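Local structure of putative translational inhibitor protein (Yersinia pestis, 5V4D) at residues S20-F25 and D61-Q66; G27-S32 and L65-T70; Q55-I60 and N91-D96. The protein is of unknown function but belongs to the Rid (YjgF-like) family, and so may act as an enamine/imine deaminase. All coordinates share one frame; numbering follows the deposited sequence. Where two conformers were deposited one is given.

Interaction 1: residues S20-F25 and D61-Q66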
ATOM      1  N   SER A  20     -11.207   6.905   9.517  1.00 17.09           N
ATOM      2  CA  SER A  20     -10.766   8.206   9.982  1.00 16.18           C
ATOM      3  C   SER A  20      -9.934   8.891   8.904  1.00 16.28           C
ATOM      4  O   SER A  20      -9.241   8.216   8.140  1.00 18.37           O
ATOM      5  CB  SER A  20      -9.919   8.057  11.240  1.00 21.84           C
ATOM      6  OG  SER A  20     -10.690   7.501  12.317  1.00 19.58           O
ATOM      7  N   GLN A  21      -9.983  10.228   8.859  1.00 15.94           N
ATOM      8  CA  GLN A  21      -9.116  10.948   7.904  1.00 16.12           C
ATOM      9  C   GLN A  21      -7.648  10.563   8.074  1.00 16.73           C
ATOM     10  O   GLN A  21      -6.916  10.376   7.081  1.00 17.20           O
ATOM     11  CB  GLN A  21      -9.292  12.458   8.054  1.00 14.40           C
ATOM     12  CG  GLN A  21     -10.710  12.954   7.731  1.00 15.59           C
ATOM     13  CD  GLN A  21     -10.892  14.419   8.079  1.00 20.23           C
ATOM     14  OE1 GLN A  21     -10.276  14.894   9.026  1.00 20.10           O
ATOM     15  NE2 GLN A  21     -11.754  15.144   7.328  1.00 19.24           N
ATOM     16  N   ALA A  22      -7.193  10.451   9.317  1.00 15.65           N
ATOM     17  CA  ALA A  22      -5.853   9.936   9.547  1.00 16.02           C
ATOM     18  C   ALA A  22      -5.779   9.437  10.977  1.00 17.60           C
ATOM     19  O   ALA A  22      -6.628   9.775  11.816  1.00 16.97           O
ATOM     20  CB  ALA A  22      -4.805  10.996   9.304  1.00 15.01           C
ATOM     21  N   ILE A  23      -4.786   8.580  11.223  1.00 15.26           N
ATOM     22  CA  ILE A  23      -4.503   8.030  12.550  1.00 13.85           C
ATOM     23  C   ILE A  23      -3.034   8.294  12.835  1.00 15.80           C
ATOM     24  O   ILE A  23      -2.188   8.044  11.972  1.00 16.42           O
ATOM     25  CB  ILE A  23      -4.771   6.509  12.606  1.00 14.30           C
ATOM     26  CG1 ILE A  23      -6.260   6.199  12.503  1.00 14.66           C
ATOM     27  CG2 ILE A  23      -4.142   5.883  13.897  1.00 14.90           C
ATOM     28  CD1 ILE A  23      -7.075   6.716  13.675  1.00 18.90           C
ATOM     29  N   CYS A  24      -2.725   8.797  14.033  1.00 15.62           N
ATOM     30  CA  CYS A  24      -1.335   8.925  14.459  1.00 17.53           C
ATOM     31  C   CYS A  24      -1.018   7.809  15.438  1.00 21.71           C
ATOM     32  O   CYS A  24      -1.799   7.544  16.351  1.00 20.43           O
ATOM     33  CB  CYS A  24      -1.075  10.274  15.134  1.00 24.60           C
ATOM     34  SG  CYS A  24      -1.236  11.650  13.967  1.00 29.51           S
ATOM     35  N   PHE A  25       0.150   7.192  15.278  1.00 18.55           N
ATOM     36  CA  PHE A  25       0.513   6.085  16.151  1.00 18.29           C
ATOM     37  C   PHE A  25       2.022   5.917  16.133  1.00 20.18           C
ATOM     38  O   PHE A  25       2.606   5.779  15.051  1.00 20.76           O
ATOM     39  CB  PHE A  25      -0.151   4.781  15.711  1.00 19.32           C
ATOM     40  CG  PHE A  25       0.223   3.630  16.587  1.00 20.33           C
ATOM     41  CD1 PHE A  25       1.040   2.597  16.119  1.00 24.82           C
ATOM     42  CD2 PHE A  25      -0.210   3.608  17.901  1.00 20.68           C
ATOM     43  CE1 PHE A  25       1.396   1.542  16.952  1.00 24.55           C
ATOM     44  CE2 PHE A  25       0.131   2.549  18.733  1.00 24.23           C
ATOM     45  CZ  PHE A  25       0.940   1.514  18.236  1.00 24.87           C
ATOM     46  N   ASP A  61      -2.874  18.269   2.475  1.00 13.43           N
ATOM     47  CA  ASP A  61      -2.271  19.326   3.276  1.00 14.91           C
ATOM     48  C   ASP A  61      -3.126  19.641   4.501  1.00 16.70           C
ATOM     49  O   ASP A  61      -2.598  19.831   5.601  1.00 17.98           O
ATOM     50  CB  ASP A  61      -2.068  20.565   2.399  1.00 14.59           C
ATOM     51  CG  ASP A  61      -1.045  21.496   2.981  1.00 18.95           C
ATOM     52  OD1 ASP A  61       0.139  21.126   2.914  1.00 20.96           O
ATOM     53  OD2 ASP A  61      -1.421  22.606   3.432  1.00 22.91           O
ATOM     54  N   ALA A  62      -4.454  19.708   4.331  1.00 14.49           N
ATOM     55  CA  ALA A  62      -5.328  19.997   5.472  1.00 15.71           C
ATOM     56  C   ALA A  62      -5.179  18.960   6.583  1.00 15.25           C
ATOM     57  O   ALA A  62      -5.243  19.304   7.780  1.00 17.24           O
ATOM     58  CB  ALA A  62      -6.796  20.067   5.024  1.00 16.69           C
ATOM     59  N   VAL A  63      -5.045  17.681   6.209  1.00 14.40           N
ATOM     60  CA  VAL A  63      -4.888  16.621   7.189  1.00 14.93           C
ATOM     61  C   VAL A  63      -3.561  16.769   7.921  1.00 16.20           C
ATOM     62  O   VAL A  63      -3.510  16.709   9.154  1.00 17.97           O
ATOM     63  CB  VAL A  63      -5.001  15.259   6.488  1.00 14.78           C
ATOM     64  CG1 VAL A  63      -4.599  14.121   7.466  1.00 16.02           C
ATOM     65  CG2 VAL A  63      -6.411  15.115   5.974  1.00 17.54           C
ATOM     66  N   LEU A  64      -2.487  17.064   7.181  1.00 15.15           N
ATOM     67  CA  LEU A  64      -1.186  17.270   7.807  1.00 16.42           C
ATOM     68  C   LEU A  64      -1.249  18.421   8.808  1.00 16.14           C
ATOM     69  O   LEU A  64      -0.754  18.303   9.933  1.00 17.02           O
ATOM     70  CB  LEU A  64      -0.151  17.590   6.739  1.00 14.46           C
ATOM     71  CG  LEU A  64       0.068  16.493   5.707  1.00 16.63           C
ATOM     72  CD1 LEU A  64       1.096  16.994   4.674  1.00 19.80           C
ATOM     73  CD2 LEU A  64       0.496  15.187   6.390  1.00 19.49           C
ATOM     74  N   LEU A  65      -1.830  19.555   8.395  1.00 17.76           N
ATOM     75  CA  LEU A  65      -1.884  20.729   9.283  1.00 17.89           C
ATOM     76  C   LEU A  65      -2.646  20.421  10.558  1.00 19.08           C
ATOM     77  O   LEU A  65      -2.233  20.842  11.642  1.00 20.38           O
ATOM     78  CB  LEU A  65      -2.525  21.907   8.561  1.00 19.37           C
ATOM     79  CG  LEU A  65      -1.711  22.447   7.378  1.00 24.99           C
ATOM     80  CD1 LEU A  65      -2.406  23.642   6.731  1.00 28.86           C
ATOM     81  CD2 LEU A  65      -0.317  22.821   7.804  1.00 31.55           C
ATOM     82  N   GLN A  66      -3.759  19.692  10.449  1.00 17.19           N
ATOM     83  CA  GLN A  66      -4.540  19.397  11.648  1.00 19.67           C
ATOM     84  C   GLN A  66      -3.738  18.527  12.600  1.00 21.19           C
ATOM     85  O   GLN A  66      -3.878  18.649  13.833  1.00 22.36           O
ATOM     86  CB  GLN A  66      -5.843  18.714  11.246  1.00 20.38           C
ATOM     87  CG  GLN A  66      -6.731  18.296  12.427  1.00 20.47           C
ATOM     88  CD  GLN A  66      -7.216  19.460  13.227  1.00 21.82           C
ATOM     89  OE1 GLN A  66      -7.195  20.596  12.780  1.00 21.41           O
ATOM     90  NE2 GLN A  66      -7.679  19.174  14.445  1.00 25.11           N
TER
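A22 and V63 meet methyl to methyl where a strand of the sheet packs against the last turns of a helix. The contact is almost wholly apolar. The CB of A22 lies 3.6 Å from CG1 of V63, the closest approach between the two segments. V63 uses both its branches: CG1 stands anti to its backbone N (chi1 170°) and points at A22, with Q21 O at the edge of its reach (4.4 Å), while CG2, on the side of the backbone N, is the branch nearest the CB of Q21, 4.4 Å from it. The backbones come closest at Q21 and V63, whose CA atoms are 7.1 Å apart.

No hydrogen bond crosses between the segments. The buried amide of Q21 is satisfied by the N-terminal part of the chain instead: OE1 accepts from the backbone N of T9 and NE2 donates to the carbonyl O of P13.

This is helix-on-sheet packing of the alpha-beta fold. Strand 22-25 lies between strands 5-7 and 28-31; A22 also touches I7 and L29 on them, A12 touches both Q21 and V63, and S20 reaches out to F103 of the second subunit.

Interaction 2: residues G27-S32 and L65-T70; sequences GILYAS and LQAGTT
L29 extends from its strand to meet both A67 and T69 where helix 49-66 gives way to a loop. All the direct contact is apolar. L29 was modelled in two conformers; in the one given here a single methyl, CD2, lies 3.7 Å from CB of A67 and 4.0 Å from CG2 of T69, so one branch bridges two residues that flank a glycine. With CG anti to the backbone N in this conformer (chi1 176°), the leucine extends away from its strand toward the turn. The side chain of T69 runs slantwise to it, and its two branches divide the work: the methyl faces L29, whereas OG1, anti to the backbone N, is hydrogen-bonded to the carbonyl O of G127.

Backbone hydrogen bonds shape the turn that offers these methyls. G68 is the first residue to leave helical geometry, and its positive phi (75°) with two bonds back into the last turn makes a Schellman motif; one bond joins G68 N to L65 O at 2.9 Å. A67 and T69, which flank the glycine in sequence, both direct their CB at the strand.

Strand 28-31 runs in the sheet between strands 22-25 and 120-127, pairing through L29 with A126 and through Y30 with I23. The T69 bond to G127 ties the loop to the same C-terminal region. I7 of strand 5-7 touches both L29 and A67, while L29 also packs on C24 of strand 22-25.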
ATOM      1  N   GLY A  27       4.453   7.895  16.425  1.00 20.02           N
ATOM      2  CA  GLY A  27       5.238   8.854  15.667  1.00 24.48           C
ATOM      3  C   GLY A  27       4.985   8.872  14.167  1.00 24.49           C
ATOM      4  O   GLY A  27       5.605   9.687  13.463  1.00 23.83           O
ATOM      5  N   ILE A  28       4.066   8.054  13.667  1.00 20.63           N
ATOM      6  CA  ILE A  28       3.713   8.015  12.252  1.00 17.86           C
ATOM      7  C   ILE A  28       2.265   8.451  12.067  1.00 17.92           C
ATOM      8  O   ILE A  28       1.376   7.975  12.785  1.00 19.55           O
ATOM      9  CB  ILE A  28       3.884   6.608  11.653  1.00 20.07           C
ATOM     10  CG1 ILE A  28       5.333   6.123  11.805  1.00 29.05           C
ATOM     11  CG2 ILE A  28       3.376   6.596  10.198  1.00 21.22           C
ATOM     12  CD1 ILE A  28       6.277   6.849  10.907  1.00 42.47           C
ATOM     13  N   LEU A  29       2.029   9.347  11.101  0.59 16.05           N
ATOM     14  CA  LEU A  29       0.689   9.711  10.669  0.59 15.58           C
ATOM     15  C   LEU A  29       0.298   8.863   9.462  0.59 16.80           C
ATOM     16  O   LEU A  29       0.954   8.928   8.413  0.59 15.49           O
ATOM     17  CB  LEU A  29       0.645  11.191  10.294  0.59 16.12           C
ATOM     18  CG  LEU A  29      -0.665  11.701   9.721  0.59 17.80           C
ATOM     19  CD1 LEU A  29      -1.717  11.482  10.727  0.59 29.88           C
ATOM     20  CD2 LEU A  29      -0.567  13.189   9.417  0.59 21.84           C
ATOM     21  N   TYR A  30      -0.754   8.066   9.612  1.00 15.17           N
ATOM     22  CA  TYR A  30      -1.255   7.229   8.527  1.00 17.01           C
ATOM     23  C   TYR A  30      -2.478   7.939   7.971  1.00 15.09           C
ATOM     24  O   TYR A  30      -3.510   7.975   8.637  1.00 17.17           O
ATOM     25  CB  TYR A  30      -1.648   5.839   9.028  1.00 15.62           C
ATOM     26  CG  TYR A  30      -0.524   5.020   9.611  1.00 15.11           C
ATOM     27  CD1 TYR A  30       0.178   4.091   8.813  1.00 18.65           C
ATOM     28  CD2 TYR A  30      -0.150   5.168  10.950  1.00 17.60           C
ATOM     29  CE1 TYR A  30       1.215   3.348   9.341  1.00 18.55           C
ATOM     30  CE2 TYR A  30       0.892   4.408  11.482  1.00 20.72           C
ATOM     31  CZ  TYR A  30       1.565   3.517  10.683  1.00 24.01           C
ATOM     32  OH  TYR A  30       2.592   2.783  11.254  1.00 25.64           O
ATOM     33  N   ALA A  31      -2.372   8.526   6.767  1.00 12.93           N
ATOM     34  CA  ALA A  31      -3.506   9.232   6.181  1.00 15.96           C
ATOM     35  C   ALA A  31      -4.339   8.278   5.337  1.00 15.28           C
ATOM     36  O   ALA A  31      -3.783   7.439   4.639  1.00 16.28           O
ATOM     37  CB  ALA A  31      -3.035  10.379   5.282  1.00 15.22           C
ATOM     38  N   SER A  32      -5.668   8.404   5.408  1.00 15.06           N
ATOM     39  CA  SER A  32      -6.505   7.744   4.415  1.00 13.80           C
ATOM     40  C   SER A  32      -6.180   8.261   3.024  1.00 13.49           C
ATOM     41  O   SER A  32      -5.823   9.429   2.851  1.00 16.78           O
ATOM     42  CB  SER A  32      -7.971   8.009   4.726  1.00 15.13           C
ATOM     43  OG  SER A  32      -8.360   7.312   5.886  1.00 16.59           O
ATOM     44  N   LEU A  65      -1.830  19.555   8.395  1.00 17.76           N
ATOM     45  CA  LEU A  65      -1.884  20.729   9.283  1.00 17.89           C
ATOM     46  C   LEU A  65      -2.646  20.421  10.558  1.00 19.08           C
ATOM     47  O   LEU A  65      -2.233  20.842  11.642  1.00 20.38           O
ATOM     48  CB  LEU A  65      -2.525  21.907   8.561  1.00 19.37           C
ATOM     49  CG  LEU A  65      -1.711  22.447   7.378  1.00 24.99           C
ATOM     50  CD1 LEU A  65      -2.406  23.642   6.731  1.00 28.86           C
ATOM     51  CD2 LEU A  65      -0.317  22.821   7.804  1.00 31.55           C
ATOM     52  N   GLN A  66      -3.759  19.692  10.449  1.00 17.19           N
ATOM     53  CA  GLN A  66      -4.540  19.397  11.648  1.00 19.67           C
ATOM     54  C   GLN A  66      -3.738  18.527  12.600  1.00 21.19           C
ATOM     55  O   GLN A  66      -3.878  18.649  13.833  1.00 22.36           O
ATOM     56  CB  GLN A  66      -5.843  18.714  11.246  1.00 20.38           C
ATOM     57  CG  GLN A  66      -6.731  18.296  12.427  1.00 20.47           C
ATOM     58  CD  GLN A  66      -7.216  19.460  13.227  1.00 21.82           C
ATOM     59  OE1 GLN A  66      -7.195  20.596  12.780  1.00 21.41           O
ATOM     60  NE2 GLN A  66      -7.679  19.174  14.445  1.00 25.11           N
ATOM     61  N   ALA A  67      -2.889  17.651  12.045  1.00 18.48           N
ATOM     62  CA  ALA A  67      -1.984  16.815  12.829  1.00 20.05           C
ATOM     63  C   ALA A  67      -0.789  17.578  13.381  1.00 24.04           C
ATOM     64  O   ALA A  67      -0.015  16.994  14.138  1.00 24.19           O
ATOM     65  CB  ALA A  67      -1.477  15.629  11.983  1.00 20.38           C
ATOM     66  N   GLY A  68      -0.614  18.845  13.023  1.00 18.64           N
ATOM     67  CA  GLY A  68       0.530  19.599  13.488  1.00 21.40           C
ATOM     68  C   GLY A  68       1.816  19.230  12.783  1.00 17.99           C
ATOM     69  O   GLY A  68       2.906  19.405  13.343  1.00 22.72           O
ATOM     70  N   THR A  69       1.720  18.717  11.561  1.00 16.27           N
ATOM     71  CA  THR A  69       2.928  18.379  10.810  1.00 18.03           C
ATOM     72  C   THR A  69       2.827  19.037   9.433  1.00 21.27           C
ATOM     73  O   THR A  69       1.942  19.885   9.231  1.00 19.87           O
ATOM     74  CB  THR A  69       3.124  16.859  10.745  1.00 16.77           C
ATOM     75  OG1 THR A  69       4.438  16.586  10.218  1.00 20.68           O
ATOM     76  CG2 THR A  69       2.097  16.180   9.853  1.00 18.94           C
ATOM     77  N   THR A  70       3.750  18.722   8.511  1.00 18.95           N
ATOM     78  CA  THR A  70       3.778  19.400   7.217  1.00 18.58           C
ATOM     79  C   THR A  70       4.207  18.409   6.153  1.00 19.05           C
ATOM     80  O   THR A  70       4.682  17.314   6.455  1.00 18.98           O
ATOM     81  CB  THR A  70       4.746  20.578   7.159  1.00 22.45           C
ATOM     82  OG1 THR A  70       6.068  20.092   7.365  1.00 24.67           O
ATOM     83  CG2 THR A  70       4.428  21.680   8.194  1.00 22.13           C
TER

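Interaction 3: residues Q55-I60 and N91-D96. With CA (calcium ion), chain H.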
ATOM      1  N   GLN A  55      -6.860  19.234  -6.029  1.00 16.39           N
ATOM      2  CA  GLN A  55      -7.788  19.051  -4.907  1.00 14.66           C
ATOM      3  C   GLN A  55      -7.249  18.009  -3.926  1.00 15.09           C
ATOM      4  O   GLN A  55      -7.307  18.212  -2.710  1.00 14.93           O
ATOM      5  CB  GLN A  55      -9.185  18.673  -5.423  1.00 14.57           C
ATOM      6  CG  GLN A  55     -10.165  18.618  -4.291  1.00 15.20           C
ATOM      7  CD  GLN A  55     -10.453  20.005  -3.755  1.00 15.68           C
ATOM      8  OE1 GLN A  55     -10.843  20.884  -4.524  1.00 17.00           O
ATOM      9  NE2 GLN A  55     -10.158  20.242  -2.489  1.00 17.75           N
ATOM     10  N   VAL A  56      -6.699  16.895  -4.447  1.00 14.72           N
ATOM     11  CA  VAL A  56      -6.211  15.835  -3.580  1.00 13.40           C
ATOM     12  C   VAL A  56      -5.070  16.346  -2.721  1.00 14.14           C
ATOM     13  O   VAL A  56      -5.004  16.068  -1.518  1.00 14.52           O
ATOM     14  CB  VAL A  56      -5.780  14.637  -4.431  1.00 14.84           C
ATOM     15  CG1 VAL A  56      -4.867  13.675  -3.650  1.00 15.29           C
ATOM     16  CG2 VAL A  56      -7.023  13.939  -4.995  1.00 15.01           C
ATOM     17  N   LEU A  57      -4.150  17.096  -3.328  1.00 15.55           N
ATOM     18  CA  LEU A  57      -2.991  17.576  -2.570  1.00 14.07           C
ATOM     19  C   LEU A  57      -3.417  18.594  -1.524  1.00 14.94           C
ATOM     20  O   LEU A  57      -2.836  18.643  -0.437  1.00 16.28           O
ATOM     21  CB  LEU A  57      -1.942  18.156  -3.533  1.00 14.13           C
ATOM     22  CG  LEU A  57      -1.402  17.058  -4.431  1.00 14.04           C
ATOM     23  CD1 LEU A  57      -0.577  17.740  -5.523  1.00 17.57           C
ATOM     24  CD2 LEU A  57      -0.577  16.054  -3.659  1.00 18.57           C
ATOM     25  N   LYS A  58      -4.408  19.446  -1.835  1.00 14.16           N
ATOM     26  CA  LYS A  58      -4.916  20.376  -0.817  1.00 14.44           C
ATOM     27  C   LYS A  58      -5.589  19.633   0.326  1.00 15.15           C
ATOM     28  O   LYS A  58      -5.474  20.048   1.497  1.00 16.82           O
ATOM     29  CB  LYS A  58      -5.903  21.383  -1.444  1.00 17.33           C
ATOM     30  CG  LYS A  58      -5.242  22.464  -2.328  1.00 22.92           C
ATOM     31  CD  LYS A  58      -4.300  23.378  -1.534  1.00 26.64           C
ATOM     32  CE  LYS A  58      -5.019  24.166  -0.439  1.00 41.19           C
ATOM     33  NZ  LYS A  58      -4.109  25.137   0.329  1.00 44.84           N
ATOM     34  N   ASN A  59      -6.315  18.550   0.013  1.00 14.30           N
ATOM     35  CA  ASN A  59      -6.957  17.759   1.064  1.00 13.73           C
ATOM     36  C   ASN A  59      -5.916  17.103   1.960  1.00 14.49           C
ATOM     37  O   ASN A  59      -6.051  17.110   3.191  1.00 15.44           O
ATOM     38  CB  ASN A  59      -7.874  16.685   0.438  1.00 14.05           C
ATOM     39  CG  ASN A  59      -9.078  17.286  -0.264  1.00 15.29           C
ATOM     40  OD1 ASN A  59      -9.367  18.461  -0.091  1.00 16.00           O
ATOM     41  ND2 ASN A  59      -9.797  16.471  -1.038  1.00 16.96           N
ATOM     42  N   ILE A  60      -4.861  16.558   1.364  1.00 14.14           N
ATOM     43  CA  ILE A  60      -3.751  16.015   2.151  1.00 15.90           C
ATOM     44  C   ILE A  60      -3.140  17.092   3.034  1.00 14.81           C
ATOM     45  O   ILE A  60      -2.899  16.865   4.214  1.00 16.35           O
ATOM     46  CB  ILE A  60      -2.680  15.402   1.229  1.00 15.38           C
ATOM     47  CG1 ILE A  60      -3.207  14.109   0.586  1.00 13.90           C
ATOM     48  CG2 ILE A  60      -1.335  15.182   2.002  1.00 15.24           C
ATOM     49  CD1 ILE A  60      -2.340  13.624  -0.640  1.00 15.46           C
ATOM     50  N   ASN A  91       2.217  14.120 -11.962  1.00 15.97           N
ATOM     51  CA  ASN A  91       3.585  14.416 -11.507  1.00 14.24           C
ATOM     52  C   ASN A  91       3.889  15.904 -11.577  1.00 16.32           C
ATOM     53  O   ASN A  91       4.572  16.448 -10.695  1.00 14.93           O
ATOM     54  CB  ASN A  91       4.606  13.644 -12.367  1.00 14.74           C
ATOM     55  CG  ASN A  91       4.668  12.181 -12.020  1.00 19.91           C
ATOM     56  OD1 ASN A  91       4.336  11.813 -10.917  1.00 23.06           O
ATOM     57  ND2 ASN A  91       5.102  11.340 -12.969  1.00 21.69           N
ATOM     58  N   ASP A  92       3.440  16.565 -12.654  1.00 15.00           N
ATOM     59  CA  ASP A  92       3.782  17.977 -12.842  1.00 14.50           C
ATOM     60  C   ASP A  92       3.278  18.813 -11.671  1.00 15.90           C
ATOM     61  O   ASP A  92       3.959  19.760 -11.237  1.00 17.20           O
ATOM     62  CB  ASP A  92       3.186  18.463 -14.159  1.00 15.45           C
ATOM     63  CG  ASP A  92       3.942  19.624 -14.751  1.00 16.01           C
ATOM     64  OD1 ASP A  92       4.935  20.135 -14.124  1.00 18.18           O
ATOM     65  OD2 ASP A  92       3.499  20.015 -15.851  1.00 22.16           O
ATOM     66  N   ILE A  93       2.097  18.484 -11.145  1.00 14.70           N
ATOM     67  CA  ILE A  93       1.519  19.236 -10.024  1.00 14.00           C
ATOM     68  C   ILE A  93       2.019  18.725  -8.672  1.00 14.79           C
ATOM     69  O   ILE A  93       2.232  19.494  -7.724  1.00 16.85           O
ATOM     70  CB  ILE A  93      -0.011  19.155 -10.136  1.00 17.21           C
ATOM     71  CG1 ILE A  93      -0.482  19.875 -11.417  1.00 18.01           C
ATOM     72  CG2 ILE A  93      -0.718  19.708  -8.842  1.00 19.15           C
ATOM     73  CD1 ILE A  93      -1.938  19.551 -11.802  1.00 18.88           C
ATOM     74  N   TYR A  94       2.119  17.406  -8.543  1.00 15.64           N
ATOM     75  CA  TYR A  94       2.669  16.815  -7.334  1.00 13.82           C
ATOM     76  C   TYR A  94       4.049  17.375  -7.028  1.00 15.39           C
ATOM     77  O   TYR A  94       4.379  17.659  -5.868  1.00 16.45           O
ATOM     78  CB  TYR A  94       2.695  15.306  -7.548  1.00 14.49           C
ATOM     79  CG  TYR A  94       3.224  14.397  -6.470  1.00 12.90           C
ATOM     80  CD1 TYR A  94       2.340  13.586  -5.754  1.00 15.48           C
ATOM     81  CD2 TYR A  94       4.602  14.243  -6.272  1.00 19.14           C
ATOM     82  CE1 TYR A  94       2.820  12.697  -4.809  1.00 15.72           C
ATOM     83  CE2 TYR A  94       5.079  13.364  -5.326  1.00 18.58           C
ATOM     84  CZ  TYR A  94       4.182  12.592  -4.614  1.00 16.47           C
ATOM     85  OH  TYR A  94       4.671  11.715  -3.662  1.00 16.28           O
ATOM     86  N   ALA A  95       4.868  17.562  -8.064  1.00 14.07           N
ATOM     87  CA  ALA A  95       6.198  18.129  -7.865  1.00 14.23           C
ATOM     88  C   ALA A  95       6.119  19.537  -7.298  1.00 15.53           C
ATOM     89  O   ALA A  95       6.924  19.903  -6.444  1.00 17.97           O
ATOM     90  CB  ALA A  95       6.946  18.143  -9.205  1.00 13.93           C
ATOM     91  N   ASP A  96       5.181  20.349  -7.801  1.00 16.18           N
ATOM     92  CA  ASP A  96       4.990  21.701  -7.296  1.00 17.41           C
ATOM     93  C   ASP A  96       4.738  21.668  -5.801  1.00 15.41           C
ATOM     94  O   ASP A  96       5.318  22.456  -5.037  1.00 17.88           O
ATOM     95  CB  ASP A  96       3.815  22.383  -7.990  1.00 19.50           C
ATOM     96  CG  ASP A  96       3.964  22.500  -9.515  1.00 21.19           C
ATOM     97  OD1 ASP A  96       5.051  22.261 -10.074  1.00 18.77           O
ATOM     98  OD2 ASP A  96       2.910  22.856 -10.118  1.00 23.12           O
TER
HETATM   99 CA    CA H 202       5.345  21.553 -12.319  1.00 18.38          CA
HETATM  100  O   HOH W   1       3.180  22.474 -12.746  1.00 25.08           O
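L57 points its forked end at helix 87-98 and uses its two methyls differently. CD1 drives in closest, 3.8 Å from the CA of Y94 and 3.9 Å from CG2 of I93, so it rests against backbone as much as side chain. CD2 approaches the Y94 ring obliquely, 4.4 Å from CD1 of the tyrosine. The isoleucine answers with its short branch: CG2 is anti to the backbone N and faces L57, whose side chain it meets at a slant, while I93 also touches E50, T53 and R54 earlier on helix 49-66.

Y94 swings its ring past L57 toward the sheet, where OH is hydrogen-bonded to T77 OG1 and the ring makes a cation-pi contact with R106. The two helices pack side by side on one face of the mixed sheet of this YjgF-like alpha-beta fold, V56 and I60 from one and Y94 from the other all touching I122 of strand 120-127.

On the outward side of helix 87-98, one turn apart, D92 and D96 bind a calcium ion. D92 grips it twice, through its carbonyl O at 2.5 Å and OD1 at 2.3 Å, while D96 contributes OD1 at 2.4 Å. A water is the fourth ligand and donates a hydrogen bond to D96 OD2, 2.7 Å away, which engages the second carboxylate oxygen; two further ligand atoms come from outside the two segments. Across on helix 49-66, Q55 NE2 donates to N59 OD1 at 3.1 Å, approaching from above the carbonyl plane; N59 ND2 in turn bonds the carbonyl O of I37.

In the fold
Helix 49-66 is common to all three interactions, illustrating how one long helix can organise a small alpha-beta domain. Interactions 1 and 2 share L65 and Q66 at its C-terminal end, have centres about 4 Å apart, and fall on the neighbouring strands 22-25 and 28-31, which follow each other in the chain. Interaction 3, centred about 16 Å from each, uses an earlier part of the helix. Along the chain its segments alternate with those of the other two. The helix packs its C-terminal end on the early strands and an earlier turn on helix 87-98. Interactions 1 and 2 both border the second subunit; interactions 2 and 3 both border the third.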